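Local coordinates for protein S12 family peptidase (Streptomyces sp. 82F2, PDB 3WWX) that probably hydrolyses amide bonds with preference for D-configured substrates, as a serine-peptidase relative of the beta-lactamases, at residues 40-52 and 200-212. Residues are numbered along the deposited sequence; the frame is centred on the assembly and turned at random.
Sequences AGERGGDDRYRVG and TRSAMPEPSSPAY
Ser209 and Asp47 join two surface segments of a beta-lactamase-type fold: residues 40-52, which run from the end of edge strand 36-41 through a turn into short strand 49-50, and the irregular segment 200-212. Asp47 closes a type I beta turn begun at Gly44, and its OD2 gathers three donors. Ser209 OG donates to Asp47 OD2 at 2.7 Å, on the syn side but 30° out of the carboxylate plane; Arg43 NE takes the anti lone pair in a salt bridge, and Gly44 N comes from above the plane. The Arg43 chain lies along Ser209, its terminal nitrogens bonding to Gly24 and Asn325. Arg48 N donates almost straight to Pro207 O (2.8 Å), after the cis Glu206-Pro207 peptide. The Arg48 chain runs extended from CG to NE beside Pro205 CG, laying its guanidinium face against Glu206 O without a hydrogen bond. Met204, bent at chi2 and chi3 (-66° and -63°), sets CE 3.6 Å from Arg48 O and SD over one face of the Arg50 guanidinium. Arg50 NH2 hydrogen-bonds to Ser227 O and, weakly, to Ser202 O (3.0 Å). Arg50 NH1 donates to a water that donates to Arg201 O and Ala203 O, 2.7 and 2.9 Å from its oxygen.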
loop_
_atom_site.group_PDB
_atom_site.type_symbol
_atom_site.label_atom_id
_atom_site.label_comp_id
_atom_site.label_asym_id
_atom_site.label_seq_id
_atom_site.Cartn_x
_atom_site.Cartn_y
_atom_site.Cartn_z
ATOM N N ALA A 40 9.256 11.865 -16.578
ATOM C CA ALA A 40 10.656 11.897 -16.983
ATOM C C ALA A 40 11.055 10.513 -17.476
ATOM O O ALA A 40 10.459 9.495 -17.083
ATOM C CB ALA A 40 11.543 12.345 -15.851
ATOM N N GLY A 41 12.065 10.456 -18.342
ATOM C CA GLY A 41 12.447 9.202 -18.959
ATOM C C GLY A 41 11.381 8.726 -19.921
ATOM O O GLY A 41 10.684 9.514 -20.563
ATOM N N GLU A 42 11.217 7.410 -19.995
ATOM C CA GLU A 42 10.241 6.797 -20.869
ATOM C C GLU A 42 8.982 6.437 -20.083
ATOM O O GLU A 42 8.907 5.399 -19.431
ATOM C CB GLU A 42 10.844 5.565 -21.545
ATOM C CG GLU A 42 11.906 5.915 -22.598
ATOM C CD GLU A 42 11.339 6.749 -23.735
ATOM O OE1 GLU A 42 10.434 6.244 -24.438
ATOM O OE2 GLU A 42 11.782 7.918 -23.904
ATOM N N ARG A 43 7.994 7.316 -20.155
ATOM C CA ARG A 43 6.826 7.192 -19.297
ATOM C C ARG A 43 5.715 8.084 -19.778
ATOM O O ARG A 43 5.987 9.174 -20.317
ATOM C CB ARG A 43 7.195 7.568 -17.862
ATOM C CG ARG A 43 6.330 6.881 -16.822
ATOM C CD ARG A 43 6.648 5.386 -16.719
ATOM N NE ARG A 43 5.532 4.680 -16.055
ATOM C CZ ARG A 43 5.472 4.386 -14.757
ATOM N NH1 ARG A 43 6.455 4.679 -13.936
ATOM N NH2 ARG A 43 4.394 3.777 -14.267
ATOM N N GLY A 44 4.476 7.636 -19.597
ATOM C CA GLY A 44 3.289 8.419 -19.912
ATOM C C GLY A 44 2.605 8.937 -18.650
ATOM O O GLY A 44 2.593 8.262 -17.618
ATOM N N GLY A 45 2.032 10.130 -18.725
ATOM C CA GLY A 45 1.498 10.769 -17.531
ATOM C C GLY A 45 0.291 10.058 -16.952
ATOM O O GLY A 45 0.027 10.177 -15.764
ATOM N N ASP A 46 -0.443 9.332 -17.790
ATOM C CA ASP A 46 -1.617 8.570 -17.369
ATOM C C ASP A 46 -1.317 7.074 -17.174
ATOM O O ASP A 46 -2.240 6.250 -17.076
ATOM C CB ASP A 46 -2.732 8.762 -18.385
ATOM C CG ASP A 46 -3.195 10.216 -18.460
ATOM O OD1 ASP A 46 -3.437 10.835 -17.404
ATOM O OD2 ASP A 46 -3.294 10.744 -19.593
ATOM N N ASP A 47 -0.037 6.729 -17.104
ATOM C CA ASP A 47 0.343 5.319 -16.930
ATOM C C ASP A 47 -0.294 4.726 -15.679
ATOM O O ASP A 47 -0.327 5.349 -14.592
ATOM C CB ASP A 47 1.854 5.110 -16.864
ATOM C CG ASP A 47 2.539 5.182 -18.231
ATOM O OD1 ASP A 47 1.834 5.364 -19.253
ATOM O OD2 ASP A 47 3.783 5.076 -18.246
ATOM N N ARG A 48 -0.770 3.504 -15.849
ATOM C CA ARG A 48 -1.306 2.713 -14.753
ATOM C C ARG A 48 -0.198 1.812 -14.245
ATOM O O ARG A 48 0.647 1.346 -15.016
ATOM C CB ARG A 48 -2.518 1.911 -15.245
ATOM C CG ARG A 48 -3.648 2.841 -15.723
ATOM C CD ARG A 48 -4.926 2.168 -16.244
ATOM N NE ARG A 48 -5.825 3.206 -16.736
ATOM C CZ ARG A 48 -7.064 3.016 -17.190
ATOM N NH1 ARG A 48 -7.597 1.827 -17.211
ATOM N NH2 ARG A 48 -7.774 4.049 -17.614
ATOM N N TYR A 49 -0.207 1.553 -12.949
ATOM C CA TYR A 49 0.862 0.808 -12.308
ATOM C C TYR A 49 0.343 0.057 -11.101
ATOM O O TYR A 49 -0.717 0.372 -10.538
ATOM C CB TYR A 49 2.018 1.748 -11.923
ATOM C CG TYR A 49 1.610 3.061 -11.264
ATOM C CD1 TYR A 49 1.373 4.189 -12.019
ATOM C CD2 TYR A 49 1.480 3.168 -9.895
ATOM C CE1 TYR A 49 1.032 5.395 -11.431
ATOM C CE2 TYR A 49 1.113 4.369 -9.293
ATOM C CZ TYR A 49 0.900 5.482 -10.067
ATOM O OH TYR A 49 0.571 6.695 -9.473
ATOM N N ARG A 50 1.091 -0.967 -10.724
ATOM C CA ARG A 50 0.827 -1.742 -9.527
ATOM C C ARG A 50 1.152 -0.889 -8.321
ATOM O O ARG A 50 2.321 -0.538 -8.097
ATOM C CB ARG A 50 1.691 -3.001 -9.551
ATOM C CG ARG A 50 1.422 -3.896 -10.763
ATOM C CD ARG A 50 2.084 -5.269 -10.576
ATOM N NE ARG A 50 2.002 -6.062 -11.805
ATOM C CZ ARG A 50 0.905 -6.693 -12.212
ATOM N NH1 ARG A 50 -0.181 -6.702 -11.474
ATOM N NH2 ARG A 50 0.901 -7.337 -13.365
ATOM N N VAL A 51 0.144 -0.529 -7.531
ATOM C CA VAL A 51 0.356 0.403 -6.416
ATOM C C VAL A 51 0.912 -0.277 -5.166
ATOM O O VAL A 51 1.196 0.389 -4.164
ATOM C CB VAL A 51 -0.921 1.179 -6.073
ATOM C CG1 VAL A 51 -1.504 1.805 -7.314
ATOM C CG2 VAL A 51 -1.956 0.285 -5.395
ATOM N N GLY A 52 1.095 -1.587 -5.237
ATOM C CA GLY A 52 1.614 -2.311 -4.088
ATOM C C GLY A 52 0.885 -1.995 -2.796
ATOM O O GLY A 52 -0.340 -1.952 -2.764
ATOM N N THR A 200 -6.199 -12.737 -9.541
ATOM C CA THR A 200 -5.075 -13.523 -10.065
ATOM C C THR A 200 -4.670 -13.100 -11.481
ATOM O O THR A 200 -3.760 -13.681 -12.084
ATOM C CB THR A 200 -5.386 -14.994 -10.056
ATOM O OG1 THR A 200 -6.563 -15.142 -10.796
ATOM C CG2 THR A 200 -5.666 -15.488 -8.654
ATOM N N ARG A 201 -5.338 -12.093 -12.016
ATOM C CA ARG A 201 -5.036 -11.644 -13.381
ATOM C C ARG A 201 -3.668 -10.978 -13.465
ATOM O O ARG A 201 -3.346 -10.120 -12.634
ATOM C CB ARG A 201 -6.084 -10.657 -13.862
ATOM C CG ARG A 201 -7.465 -11.270 -14.003
ATOM C CD ARG A 201 -8.415 -10.412 -14.815
ATOM N NE ARG A 201 -8.402 -9.000 -14.471
ATOM C CZ ARG A 201 -9.172 -8.433 -13.555
ATOM N NH1 ARG A 201 -10.029 -9.165 -12.847
ATOM N NH2 ARG A 201 -9.059 -7.116 -13.337
ATOM N N SER A 202 -2.878 -11.358 -14.474
ATOM C CA SER A 202 -1.494 -10.922 -14.569
ATOM C C SER A 202 -1.235 -9.772 -15.533
ATOM O O SER A 202 -0.173 -9.173 -15.491
ATOM C CB SER A 202 -0.582 -12.093 -14.947
ATOM O OG SER A 202 -0.805 -12.506 -16.298
ATOM N N ALA A 203 -2.185 -9.478 -16.412
ATOM C CA ALA A 203 -1.963 -8.464 -17.439
ATOM C C ALA A 203 -2.031 -7.063 -16.874
ATOM O O ALA A 203 -2.655 -6.827 -15.831
ATOM C CB ALA A 203 -2.970 -8.621 -18.575
ATOM N N MET A 204 -1.383 -6.134 -17.566
ATOM C CA MET A 204 -1.450 -4.701 -17.245
ATOM C C MET A 204 -2.381 -3.980 -18.194
ATOM O O MET A 204 -2.326 -4.223 -19.394
ATOM C CB MET A 204 -0.056 -4.064 -17.321
ATOM C CG MET A 204 0.893 -4.519 -16.221
ATOM S SD MET A 204 0.396 -3.985 -14.580
ATOM C CE MET A 204 0.474 -2.190 -14.674
ATOM N N PRO A 205 -3.230 -3.085 -17.672
ATOM C CA PRO A 205 -4.081 -2.257 -18.539
ATOM C C PRO A 205 -3.272 -1.176 -19.223
ATOM O O PRO A 205 -2.120 -0.907 -18.847
ATOM C CB PRO A 205 -5.083 -1.631 -17.564
ATOM C CG PRO A 205 -4.276 -1.538 -16.256
ATOM C CD PRO A 205 -3.411 -2.770 -16.241
ATOM N N GLU A 206 -3.872 -0.571 -20.234
ATOM C CA GLU A 206 -3.322 0.599 -20.881
ATOM C C GLU A 206 -3.904 1.855 -20.261
ATOM O O GLU A 206 -4.999 1.826 -19.714
ATOM C CB GLU A 206 -3.730 0.625 -22.349
ATOM C CG GLU A 206 -3.314 -0.561 -23.142
ATOM C CD GLU A 206 -1.837 -0.732 -23.194
ATOM O OE1 GLU A 206 -1.381 -1.884 -23.038
ATOM O OE2 GLU A 206 -1.126 0.287 -23.382
ATOM N N PRO A 207 -3.152 2.968 -20.341
ATOM C CA PRO A 207 -1.752 3.011 -20.740
ATOM C C PRO A 207 -0.845 2.505 -19.623
ATOM O O PRO A 207 -1.172 2.636 -18.449
ATOM C CB PRO A 207 -1.505 4.504 -21.001
ATOM C CG PRO A 207 -2.604 5.215 -20.374
ATOM C CD PRO A 207 -3.629 4.284 -19.897
ATOM N N SER A 208 0.270 1.905 -20.002
ATOM C CA SER A 208 1.271 1.530 -19.025
ATOM C C SER A 208 2.613 1.432 -19.704
ATOM O O SER A 208 2.692 1.177 -20.916
ATOM C CB SER A 208 0.879 0.213 -18.359
ATOM O OG SER A 208 0.758 -0.814 -19.328
ATOM N N SER A 209 3.668 1.663 -18.941
ATOM C CA SER A 209 5.015 1.376 -19.361
ATOM C C SER A 209 5.440 0.062 -18.711
ATOM O O SER A 209 4.796 -0.405 -17.775
ATOM C CB SER A 209 5.936 2.514 -18.912
ATOM O OG SER A 209 5.621 3.718 -19.605
ATOM N N PRO A 210 6.553 -0.516 -19.165
ATOM C CA PRO A 210 7.026 -1.743 -18.524
ATOM C C PRO A 210 7.444 -1.501 -17.075
ATOM O O PRO A 210 7.662 -0.352 -16.665
ATOM C CB PRO A 210 8.245 -2.141 -19.364
ATOM C CG PRO A 210 8.079 -1.432 -20.669
ATOM C CD PRO A 210 7.400 -0.140 -20.311
ATOM N N ALA A 211 7.570 -2.577 -16.306
ATOM C CA ALA A 211 8.059 -2.529 -14.940
ATOM C C ALA A 211 9.312 -3.384 -14.861
ATOM O O ALA A 211 9.338 -4.480 -15.405
ATOM C CB ALA A 211 6.994 -3.071 -13.996
ATOM N N TYR A 212 10.348 -2.878 -14.190
ATOM C CA TYR A 212 11.654 -3.507 -14.203
ATOM C C TYR A 212 12.169 -3.803 -12.800
ATOM O O TYR A 212 12.009 -2.984 -11.874
ATOM C CB TYR A 212 12.675 -2.605 -14.897
ATOM C CG TYR A 212 12.343 -2.250 -16.326
ATOM C CD1 TYR A 212 12.639 -3.135 -17.364
ATOM C CD2 TYR A 212 11.757 -1.034 -16.647
ATOM C CE1 TYR A 212 12.353 -2.800 -18.676
ATOM C CE2 TYR A 212 11.468 -0.689 -17.954
ATOM C CZ TYR A 212 11.774 -1.580 -18.968
ATOM O OH TYR A 212 11.510 -1.241 -20.276
HETATM O O HOH W 1 3.143 1.905 -16.001
HETATM O O HOH W 2 -2.198 -7.741 -13.132
#